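Local coordinates for protein xylulose kinase (Bifidobacterium adolescentis ATCC 15703, PDB 3I8B) that probably phosphorylates D-xylulose to D-xylulose 5-phosphate at the expense of ATP, as a magnesium-binding sugar kinase of the FGGY family, at residues A[243-253]-A[263-271]. Sequence-based numbering, arbitrary orientation.
Sequences LGPRDAAPVKA and EGGCLLAPG
Two backbone hydrogen bonds tie the loop 243-253 to the edge of strand 267-273: Ala249 N to Leu268 O at 2.8 Å, almost linear, and Ala253 N to Cys266 O, also 2.8 Å but more bent at the hydrogen (157°). Where direct pairing fails, water fills in. One molecule bonds to Leu268 N and to the carbonyl oxygens of Ala249 and Val251; a second links Cys266 N with Ala253 O. The one side-chain hydrogen bond between the segments comes from Lys252, whose chain, extended beyond CG, runs alongside 264-266 until NZ reaches Gly264 O (2.7 Å), approaching 32° out of the carbonyl plane.

The apolar contacts centre on Leu268 and Pro270. Leu268 has CG anti to its carbonyl carbon (chi1 -64°), which lays CD1 against Val251 O and the carbonyl carbon of Lys252, while CD2 touches Ala253 CB at 4.1 Å. Phe193 of strand 193-195 touches both Leu268 and Ala249. Farther along, Pro270 pushes its ring into the type I turn Gly244-Asp247: CG lies 3.2 Å from both Gly244 O and Asp247 O, and Leu243 crosses the ring at about a right angle, with CB 3.9 Å from Pro270 CG. Asp247 OD2 accepts a hydrogen bond from Gly244 N, from above the carboxylate plane, adding to the Asp247 N to Gly244 O bond of the turn; Asp247 O, buried by the contact, has no partner in the model.

On its other side, strand 267-273 pairs in parallel with 65-72, so the irregular loop flanks the outer strand of the five-stranded 3-2-1-4-5 sheet characteristic of the actin-like ATPase fold in the N-terminal FGGY domain.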
# COMPACT_ATOMS: atom_id res chain seq x y z
N LEU A 243 -6.56 10.58 12.57
CA LEU A 243 -5.62 11.21 13.50
C LEU A 243 -4.41 11.76 12.76
O LEU A 243 -4.05 11.25 11.70
CB LEU A 243 -5.16 10.22 14.57
CG LEU A 243 -6.24 9.61 15.45
CD1 LEU A 243 -5.61 8.62 16.43
CD2 LEU A 243 -7.01 10.70 16.19
N GLY A 244 -3.79 12.78 13.32
CA GLY A 244 -2.51 13.24 12.82
C GLY A 244 -1.44 12.18 13.06
O GLY A 244 -1.61 11.31 13.91
N PRO A 245 -0.33 12.28 12.31
CA PRO A 245 0.79 11.34 12.31
C PRO A 245 1.38 11.05 13.70
O PRO A 245 1.86 9.94 13.94
CB PRO A 245 1.82 12.04 11.42
CG PRO A 245 1.45 13.51 11.51
CD PRO A 245 -0.05 13.46 11.47
N ARG A 246 1.34 12.02 14.61
CA ARG A 246 1.91 11.79 15.93
C ARG A 246 0.95 12.08 17.07
O ARG A 246 1.39 12.38 18.18
CB ARG A 246 3.23 12.55 16.10
CG ARG A 246 3.10 14.05 15.98
CD ARG A 246 4.48 14.68 16.02
NE ARG A 246 4.51 15.78 16.97
CZ ARG A 246 4.40 17.06 16.63
NH1 ARG A 246 4.26 17.39 15.35
NH2 ARG A 246 4.43 18.00 17.56
N ASP A 247 -0.34 11.96 16.81
CA ASP A 247 -1.37 12.11 17.84
C ASP A 247 -1.64 10.78 18.51
O ASP A 247 -1.77 9.78 17.83
CB ASP A 247 -2.69 12.56 17.19
CG ASP A 247 -2.62 13.98 16.64
OD1 ASP A 247 -1.78 14.77 17.12
OD2 ASP A 247 -3.43 14.30 15.74
N ALA A 248 -1.76 10.76 19.83
CA ALA A 248 -2.25 9.56 20.49
C ALA A 248 -3.76 9.44 20.26
O ALA A 248 -4.47 10.45 20.24
CB ALA A 248 -1.97 9.63 21.97
N ALA A 249 -4.28 8.22 20.13
CA ALA A 249 -5.73 8.06 20.05
C ALA A 249 -6.39 8.47 21.37
O ALA A 249 -5.76 8.45 22.42
CB ALA A 249 -6.11 6.63 19.69
N PRO A 250 -7.68 8.82 21.31
CA PRO A 250 -8.42 9.17 22.53
C PRO A 250 -8.59 7.99 23.48
O PRO A 250 -8.90 8.18 24.65
CB PRO A 250 -9.79 9.62 21.99
CG PRO A 250 -9.56 9.98 20.58
CD PRO A 250 -8.47 9.04 20.09
N VAL A 251 -8.43 6.77 22.98
CA VAL A 251 -8.56 5.60 23.85
C VAL A 251 -7.23 4.85 23.90
O VAL A 251 -6.47 4.86 22.93
CB VAL A 251 -9.67 4.63 23.34
CG1 VAL A 251 -11.06 5.27 23.46
CG2 VAL A 251 -9.39 4.20 21.89
N LYS A 252 -6.96 4.21 25.03
CA LYS A 252 -5.75 3.40 25.23
C LYS A 252 -6.09 1.94 25.01
O LYS A 252 -7.27 1.59 24.91
CB LYS A 252 -5.23 3.57 26.66
CG LYS A 252 -4.85 4.99 27.06
CD LYS A 252 -4.37 5.05 28.51
CE LYS A 252 -3.93 6.46 28.90
NZ LYS A 252 -3.51 6.55 30.34
N ALA A 253 -5.09 1.08 24.95
CA ALA A 253 -5.34 -0.35 24.92
C ALA A 253 -6.08 -0.73 26.19
O ALA A 253 -5.86 -0.15 27.25
CB ALA A 253 -4.04 -1.12 24.85
N GLU A 263 3.27 2.66 33.86
CA GLU A 263 2.71 3.97 34.20
C GLU A 263 1.90 4.52 33.05
O GLU A 263 2.44 4.78 31.97
CB GLU A 263 3.83 4.99 34.48
CG GLU A 263 4.61 4.80 35.78
CD GLU A 263 3.72 4.61 37.01
OE1 GLU A 263 3.50 3.44 37.37
OE2 GLU A 263 3.24 5.62 37.60
N GLY A 264 0.60 4.70 33.27
CA GLY A 264 -0.27 5.30 32.28
C GLY A 264 -0.86 4.31 31.28
O GLY A 264 -1.56 4.71 30.35
N GLY A 265 -0.58 3.03 31.47
CA GLY A 265 -1.07 2.00 30.56
C GLY A 265 -0.44 2.12 29.18
O GLY A 265 0.61 2.73 29.03
N CYS A 266 -1.11 1.56 28.17
CA CYS A 266 -0.59 1.53 26.81
C CYS A 266 -1.42 2.43 25.89
O CYS A 266 -2.59 2.13 25.60
CB CYS A 266 -0.60 0.10 26.29
SG CYS A 266 0.04 -0.10 24.63
N LEU A 267 -0.82 3.53 25.44
CA LEU A 267 -1.52 4.40 24.51
C LEU A 267 -1.58 3.76 23.13
O LEU A 267 -0.83 2.83 22.83
CB LEU A 267 -0.90 5.80 24.44
CG LEU A 267 0.53 6.01 23.99
CD1 LEU A 267 0.63 6.02 22.47
CD2 LEU A 267 1.02 7.34 24.56
N LEU A 268 -2.49 4.24 22.30
CA LEU A 268 -2.60 3.72 20.94
C LEU A 268 -2.19 4.83 19.99
O LEU A 268 -2.70 5.95 20.07
CB LEU A 268 -4.03 3.24 20.65
CG LEU A 268 -4.52 2.05 21.49
CD1 LEU A 268 -6.04 1.77 21.31
CD2 LEU A 268 -3.69 0.78 21.19
N ALA A 269 -1.23 4.52 19.13
CA ALA A 269 -0.83 5.43 18.06
C ALA A 269 -1.80 5.25 16.88
O ALA A 269 -2.58 4.30 16.87
CB ALA A 269 0.62 5.15 17.63
N PRO A 270 -1.77 6.18 15.91
CA PRO A 270 -2.81 6.16 14.88
C PRO A 270 -2.81 4.90 14.01
O PRO A 270 -3.86 4.56 13.46
CB PRO A 270 -2.48 7.39 14.04
CG PRO A 270 -1.81 8.32 15.00
CD PRO A 270 -0.96 7.41 15.85
N GLY A 271 -1.68 4.21 13.90
CA GLY A 271 -1.57 3.07 13.01
C GLY A 271 -1.43 3.54 11.56
O GLY A 271 -1.18 4.73 11.31
O HOH W 1 -4.14 6.22 23.31
O HOH W 2 -3.53 0.26 28.56